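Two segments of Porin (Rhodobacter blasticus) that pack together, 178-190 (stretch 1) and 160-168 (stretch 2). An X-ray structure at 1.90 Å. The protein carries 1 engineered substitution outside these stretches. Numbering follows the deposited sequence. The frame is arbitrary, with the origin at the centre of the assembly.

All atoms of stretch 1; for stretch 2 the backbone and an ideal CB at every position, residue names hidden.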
ATOM      1  N   ALA A 178      18.254   8.349  32.365  1.00 32.32           N
ATOM      2  CA  ALA A 178      17.174   7.534  31.809  1.00 31.50           C
ATOM      3  C   ALA A 178      17.273   6.143  32.424  1.00 30.37           C
ATOM      4  O   ALA A 178      18.367   5.686  32.739  1.00 30.02           O
ATOM      5  CB  ALA A 178      17.309   7.461  30.285  1.00 29.38           C
ATOM      6  N   ALA A 179      16.146   5.497  32.583  1.00 30.10           N
ATOM      7  CA  ALA A 179      16.150   4.139  33.140  1.00 30.06           C
ATOM      8  C   ALA A 179      14.920   3.426  32.570  1.00 29.88           C
ATOM      9  O   ALA A 179      13.893   4.085  32.266  1.00 29.82           O
ATOM     10  CB  ALA A 179      16.077   4.259  34.659  1.00 29.24           C
ATOM     11  N   ALA A 180      15.016   2.129  32.475  1.00 29.48           N
ATOM     12  CA  ALA A 180      13.923   1.329  31.944  1.00 29.47           C
ATOM     13  C   ALA A 180      14.019  -0.075  32.525  1.00 29.87           C
ATOM     14  O   ALA A 180      15.128  -0.568  32.731  1.00 30.23           O
ATOM     15  CB  ALA A 180      14.010   1.261  30.428  1.00 27.69           C
ATOM     16  N   TYR A 181      12.875  -0.725  32.644  1.00 29.73           N
ATOM     17  CA  TYR A 181      12.808  -2.089  33.136  1.00 29.97           C
ATOM     18  C   TYR A 181      11.642  -2.779  32.436  1.00 29.23           C
ATOM     19  O   TYR A 181      10.565  -2.152  32.372  1.00 29.94           O
ATOM     20  CB  TYR A 181      12.553  -2.045  34.676  1.00 31.30           C
ATOM     21  CG  TYR A 181      12.459  -3.439  35.257  1.00 35.27           C
ATOM     22  CD1 TYR A 181      13.623  -4.175  35.454  1.00 38.78           C
ATOM     23  CD2 TYR A 181      11.262  -4.009  35.607  1.00 37.64           C
ATOM     24  CE1 TYR A 181      13.590  -5.459  35.997  1.00 40.61           C
ATOM     25  CE2 TYR A 181      11.212  -5.271  36.183  1.00 40.54           C
ATOM     26  CZ  TYR A 181      12.367  -6.000  36.334  1.00 42.01           C
ATOM     27  OH  TYR A 181      12.331  -7.278  36.881  1.00 44.94           O
ATOM     28  N   THR A 182      11.783  -3.965  31.974  1.00 27.95           N
ATOM     29  CA  THR A 182      10.773  -4.722  31.281  1.00 27.79           C
ATOM     30  C   THR A 182      10.764  -6.166  31.736  1.00 27.69           C
ATOM     31  O   THR A 182      11.831  -6.793  31.688  1.00 28.18           O
ATOM     32  CB  THR A 182      11.065  -4.722  29.732  1.00 25.10           C
ATOM     33  OG1 THR A 182      10.975  -3.351  29.323  1.00 25.41           O
ATOM     34  CG2 THR A 182      10.043  -5.551  28.982  1.00 22.73           C
ATOM     35  N   THR A 183       9.617  -6.696  32.159  1.00 27.92           N
ATOM     36  CA  THR A 183       9.571  -8.084  32.582  1.00 27.90           C
ATOM     37  C   THR A 183       9.002  -8.926  31.441  1.00 28.49           C
ATOM     38  O   THR A 183       8.138  -8.486  30.637  1.00 27.71           O
ATOM     39  CB  THR A 183       8.764  -8.280  33.887  1.00 32.04           C
ATOM     40  OG1 THR A 183       7.433  -7.826  33.627  1.00 34.62           O
ATOM     41  CG2 THR A 183       9.217  -7.354  35.006  1.00 32.62           C
ATOM     42  N   ASP A 184       9.528 -10.120  31.295  1.00 26.96           N
ATOM     43  CA  ASP A 184       9.156 -11.088  30.287  1.00 27.62           C
ATOM     44  C   ASP A 184       9.240 -10.436  28.878  1.00 26.52           C
ATOM     45  O   ASP A 184       8.365 -10.571  28.033  1.00 25.62           O
ATOM     46  CB  ASP A 184       7.783 -11.655  30.477  1.00 31.46           C
ATOM     47  CG  ASP A 184       7.589 -12.462  31.758  1.00 36.09           C
ATOM     48  OD1 ASP A 184       8.543 -13.006  32.326  1.00 36.78           O
ATOM     49  OD2 ASP A 184       6.416 -12.542  32.177  1.00 39.37           O
ATOM     50  N   ALA A 185      10.359  -9.767  28.697  1.00 26.62           N
ATOM     51  CA  ALA A 185      10.652  -9.049  27.461  1.00 26.18           C
ATOM     52  C   ALA A 185      10.593  -9.994  26.270  1.00 27.13           C
ATOM     53  O   ALA A 185      11.163 -11.091  26.315  1.00 26.19           O
ATOM     54  CB  ALA A 185      12.020  -8.375  27.569  1.00 23.49           C
ATOM     55  N   GLY A 186       9.857  -9.567  25.216  1.00 26.73           N
ATOM     56  CA  GLY A 186       9.769 -10.370  24.007  1.00 27.29           C
ATOM     57  C   GLY A 186       8.824 -11.547  24.181  1.00 28.18           C
ATOM     58  O   GLY A 186       8.762 -12.396  23.303  1.00 27.85           O
ATOM     59  N   GLY A 187       8.098 -11.550  25.288  1.00 28.45           N
ATOM     60  CA  GLY A 187       7.171 -12.653  25.546  1.00 29.69           C
ATOM     61  C   GLY A 187       7.958 -13.912  25.979  1.00 30.74           C
ATOM     62  O   GLY A 187       7.425 -15.010  25.897  1.00 30.51           O
ATOM     63  N   ILE A 188       9.166 -13.747  26.489  1.00 31.41           N
ATOM     64  CA  ILE A 188       9.981 -14.885  26.964  1.00 32.26           C
ATOM     65  C   ILE A 188       9.957 -14.897  28.485  1.00 32.78           C
ATOM     66  O   ILE A 188      10.400 -13.921  29.122  1.00 31.67           O
ATOM     67  CB  ILE A 188      11.411 -14.710  26.441  1.00 33.98           C
ATOM     68  CG1 ILE A 188      11.346 -14.767  24.897  1.00 35.19           C
ATOM     69  CG2 ILE A 188      12.360 -15.779  26.985  1.00 33.28           C
ATOM     70  CD1 ILE A 188      12.542 -14.061  24.268  1.00 36.50           C
ATOM     71  N   VAL A 189       9.409 -15.972  29.061  1.00 32.91           N
ATOM     72  CA  VAL A 189       9.323 -16.018  30.529  1.00 34.51           C
ATOM     73  C   VAL A 189      10.694 -15.806  31.164  1.00 34.01           C
ATOM     74  O   VAL A 189      11.649 -16.448  30.748  1.00 34.59           O
ATOM     75  CB  VAL A 189       8.804 -17.425  30.974  1.00 38.67           C
ATOM     76  CG1 VAL A 189       8.651 -17.475  32.486  1.00 39.41           C
ATOM     77  CG2 VAL A 189       7.469 -17.736  30.307  1.00 40.33           C
ATOM     78  N   ASP A 190      10.758 -14.997  32.191  1.00 34.48           N
ATOM     79  CA  ASP A 190      11.889 -14.663  32.988  1.00 35.44           C
ATOM     80  C   ASP A 190      12.966 -13.863  32.278  1.00 34.51           C
ATOM     81  O   ASP A 190      14.050 -13.665  32.857  1.00 34.81           O
ATOM     82  CB  ASP A 190      12.527 -15.912  33.634  1.00 42.19           C
ATOM     83  CG  ASP A 190      11.540 -16.568  34.610  1.00 47.30           C
ATOM     84  OD1 ASP A 190      10.791 -15.878  35.340  1.00 49.27           O
ATOM     85  OD2 ASP A 190      11.500 -17.830  34.630  1.00 51.35           O
ATOM     86  N   UNK A 160      -0.607 -17.247  27.831  1.00 41.43           N
ATOM     87  CA  UNK A 160       0.444 -16.593  27.014  1.00 39.55           C
ATOM     88  C   UNK A 160       1.298 -15.715  27.902  1.00 37.10           C
ATOM     89  O   UNK A 160       0.874 -15.306  28.986  1.00 37.24           O
ATOM     90  CB  UNK A 160      -0.164 -15.763  25.882  1.00 39.55           C
ATOM     91  N   UNK A 161       2.497 -15.397  27.511  1.00 36.02           N
ATOM     92  CA  UNK A 161       3.333 -14.529  28.342  1.00 34.40           C
ATOM     93  C   UNK A 161       3.211 -13.098  27.834  1.00 33.49           C
ATOM     94  O   UNK A 161       3.548 -12.865  26.679  1.00 33.23           O
ATOM     95  CB  UNK A 161       4.792 -14.988  28.330  1.00 34.40           C
ATOM     96  N   UNK A 162       2.782 -12.186  28.651  1.00 32.61           N
ATOM     97  CA  UNK A 162       2.658 -10.790  28.214  1.00 32.27           C
ATOM     98  C   UNK A 162       3.884 -10.013  28.671  1.00 31.11           C
ATOM     99  O   UNK A 162       4.473 -10.385  29.679  1.00 31.33           O
ATOM    100  CB  UNK A 162       1.380 -10.151  28.761  1.00 32.27           C
ATOM    101  N   UNK A 163       4.261  -8.959  27.944  1.00 30.16           N
ATOM    102  CA  UNK A 163       5.412  -8.161  28.285  1.00 27.56           C
ATOM    103  C   UNK A 163       4.955  -6.857  28.932  1.00 28.46           C
ATOM    104  O   UNK A 163       4.098  -6.145  28.406  1.00 27.32           O
ATOM    105  CB  UNK A 163       6.268  -7.889  27.046  1.00 27.56           C
ATOM    106  N   UNK A 164       5.516  -6.554  30.087  1.00 27.22           N
ATOM    107  CA  UNK A 164       5.195  -5.293  30.766  1.00 28.02           C
ATOM    108  C   UNK A 164       6.465  -4.475  30.917  1.00 27.06           C
ATOM    109  O   UNK A 164       7.495  -4.964  31.402  1.00 27.14           O
ATOM    110  CB  UNK A 164       4.551  -5.545  32.131  1.00 28.02           C
ATOM    111  N   UNK A 165       6.381  -3.232  30.497  1.00 26.23           N
ATOM    112  CA  UNK A 165       7.550  -2.359  30.514  1.00 25.91           C
ATOM    113  C   UNK A 165       7.281  -1.029  31.184  1.00 26.24           C
ATOM    114  O   UNK A 165       6.219  -0.402  31.010  1.00 25.76           O
ATOM    115  CB  UNK A 165       8.043  -2.118  29.086  1.00 25.91           C
ATOM    116  N   UNK A 166       8.345  -0.489  31.791  1.00 26.88           N
ATOM    117  CA  UNK A 166       8.216   0.890  32.313  1.00 26.46           C
ATOM    118  C   UNK A 166       9.508   1.632  32.123  1.00 26.38           C
ATOM    119  O   UNK A 166      10.622   1.059  32.211  1.00 26.68           O
ATOM    120  CB  UNK A 166       7.826   0.893  33.793  1.00 26.46           C
ATOM    121  N   UNK A 167       9.451   2.928  31.899  1.00 25.94           N
ATOM    122  CA  UNK A 167      10.625   3.736  31.691  1.00 27.23           C
ATOM    123  C   UNK A 167      10.388   5.211  31.993  1.00 27.51           C
ATOM    124  O   UNK A 167       9.294   5.735  31.934  1.00 28.31           O
ATOM    125  CB  UNK A 167      11.112   3.571  30.250  1.00 27.23           C
ATOM    126  N   UNK A 168      11.497   5.897  32.253  1.00 29.13           N
ATOM    127  CA  UNK A 168      11.493   7.332  32.451  1.00 30.60           C
ATOM    128  C   UNK A 168      12.814   7.945  32.061  1.00 31.16           C
ATOM    129  O   UNK A 168      13.887   7.313  32.024  1.00 30.85           O
ATOM    130  CB  UNK A 168      11.167   7.670  33.907  1.00 30.60           C
TER

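Position 160 has no atom of stretch 1 within 5.5 Å of its ideal CB, so the contact sets no preference there; the residue is Val-160, which makes no contact across the interface.

Position 161 is different. Its CA-to-CB bond points toward stretch 1, and the ideal CB lies 3.6 Å from Gly-187 O, 4.3 Å from Val-189 CG2 and 4.8 Å from Asp-184 OD2. A small or beta-branched side chain, polar or apolar, would suit this mixed surface. The residue is Thr-161, in the m rotamer: its CG2 packs 3.5 Å from Asp-184 CB, and its OG1 lies 3.5 Å from Val-189 CG2.

At 162 the CB points away and meets nothing, so many side chains would do; Glu-162 is found.

Position 163 points sideways, its ideal CB 3.5 Å from Asp-184 O and 4.4 Å from Gly-186 N. That amide, in the segment after the strand, has no acceptor within stretch 1, so a side chain long enough to carry an acceptor back to it would fit: Glu or Gln, for instance. Glu-163 does this. With chi1 and chi2 both t, its OE2 accepts a hydrogen bond from Gly-186 N (2.8 Å, 165°), while its CG packs 3.4 Å from Thr-182 CG2.

From here to 168 the strand runs antiparallel to 178-183, at 170°, its side chains alternating between faces. Position 164 pairs with Thr-183, whose OG1 is 4.0 Å from the ideal CB. Stretch 1 offers nothing else near that CB, so bulk is tolerated, aromatic or aliphatic. Phe-164, chi1 t, touches Thr-183 OG1 through its CB at 4.0 Å, and its ring makes no closer contact with stretch 1; its backbone O accepts from Thr-183 N at 2.8 Å.

At 165 an ideal CB would sit 3.2 Å from Thr-182 OG1, a tight approach that favours glycine, although phi is an ordinary -129°. Gly-165 brings its CA to 3.8 Å from Thr-182 OG1.

Position 166 shares its face with Tyr-181, and its ideal CB is 4.3 Å from Tyr-181 O; a beta-branched or other aliphatic group suits an extended strand here. Ile-166 sets CG2 4.4 Å from Tyr-181 CB, and its N donates to Tyr-181 O at 2.8 Å.

At 167 the ideal CB is 3.7 Å from Ala-180 CB and 3.5 Å from Ala-179 O, a close fit best met by a small residue. Ala-167 makes this methyl-to-methyl contact.

Position 168 leaves 4.8 Å between its ideal CB and Ala-179 O, so several sizes could fit; it is Ala-168, paired through its N to Ala-179 O at 3.0 Å.

Stretch 2 160-168: VTEEFGIAA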
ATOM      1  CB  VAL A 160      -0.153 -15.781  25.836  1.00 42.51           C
ATOM      2  CG1 VAL A 160      -0.925 -16.732  24.912  1.00 43.59           C
ATOM      3  CG2 VAL A 160      -1.089 -14.700  26.276  1.00 43.34           C
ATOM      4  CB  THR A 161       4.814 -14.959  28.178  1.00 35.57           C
ATOM      5  OG1 THR A 161       4.886 -16.364  28.447  1.00 38.09           O
ATOM      6  CG2 THR A 161       5.752 -14.167  29.038  1.00 36.07           C
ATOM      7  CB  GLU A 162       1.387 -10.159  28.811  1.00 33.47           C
ATOM      8  CG  GLU A 162       0.143 -10.809  28.200  1.00 34.96           C
ATOM      9  CD  GLU A 162      -0.396 -11.930  29.064  1.00 39.51           C
ATOM     10  OE1 GLU A 162      -0.089 -12.009  30.273  1.00 39.98           O
ATOM     11  OE2 GLU A 162      -1.149 -12.789  28.539  1.00 40.61           O
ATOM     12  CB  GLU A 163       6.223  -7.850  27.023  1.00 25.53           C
ATOM     13  CG  GLU A 163       7.387  -6.911  27.293  1.00 23.46           C
ATOM     14  CD  GLU A 163       7.976  -6.353  26.012  1.00 26.39           C
ATOM     15  OE1 GLU A 163       7.510  -5.259  25.521  1.00 25.67           O
ATOM     16  OE2 GLU A 163       8.929  -6.982  25.420  1.00 25.20           O
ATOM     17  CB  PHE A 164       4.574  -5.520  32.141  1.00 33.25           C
ATOM     18  CG  PHE A 164       4.299  -4.186  32.831  1.00 40.61           C
ATOM     19  CD1 PHE A 164       3.273  -3.354  32.365  1.00 43.35           C
ATOM     20  CD2 PHE A 164       5.086  -3.789  33.914  1.00 43.66           C
ATOM     21  CE1 PHE A 164       3.041  -2.118  32.980  1.00 45.07           C
ATOM     22  CE2 PHE A 164       4.858  -2.551  34.526  1.00 45.78           C
ATOM     23  CZ  PHE A 164       3.836  -1.715  34.059  1.00 46.35           C
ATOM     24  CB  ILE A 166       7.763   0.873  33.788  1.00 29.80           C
ATOM     25  CG1 ILE A 166       7.721   2.312  34.325  1.00 33.40           C
ATOM     26  CG2 ILE A 166       8.697   0.069  34.651  1.00 30.09           C
ATOM     27  CD1 ILE A 166       6.765   2.383  35.510  1.00 38.96           C
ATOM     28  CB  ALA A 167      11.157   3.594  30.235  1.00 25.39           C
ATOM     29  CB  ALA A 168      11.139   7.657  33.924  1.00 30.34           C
TER
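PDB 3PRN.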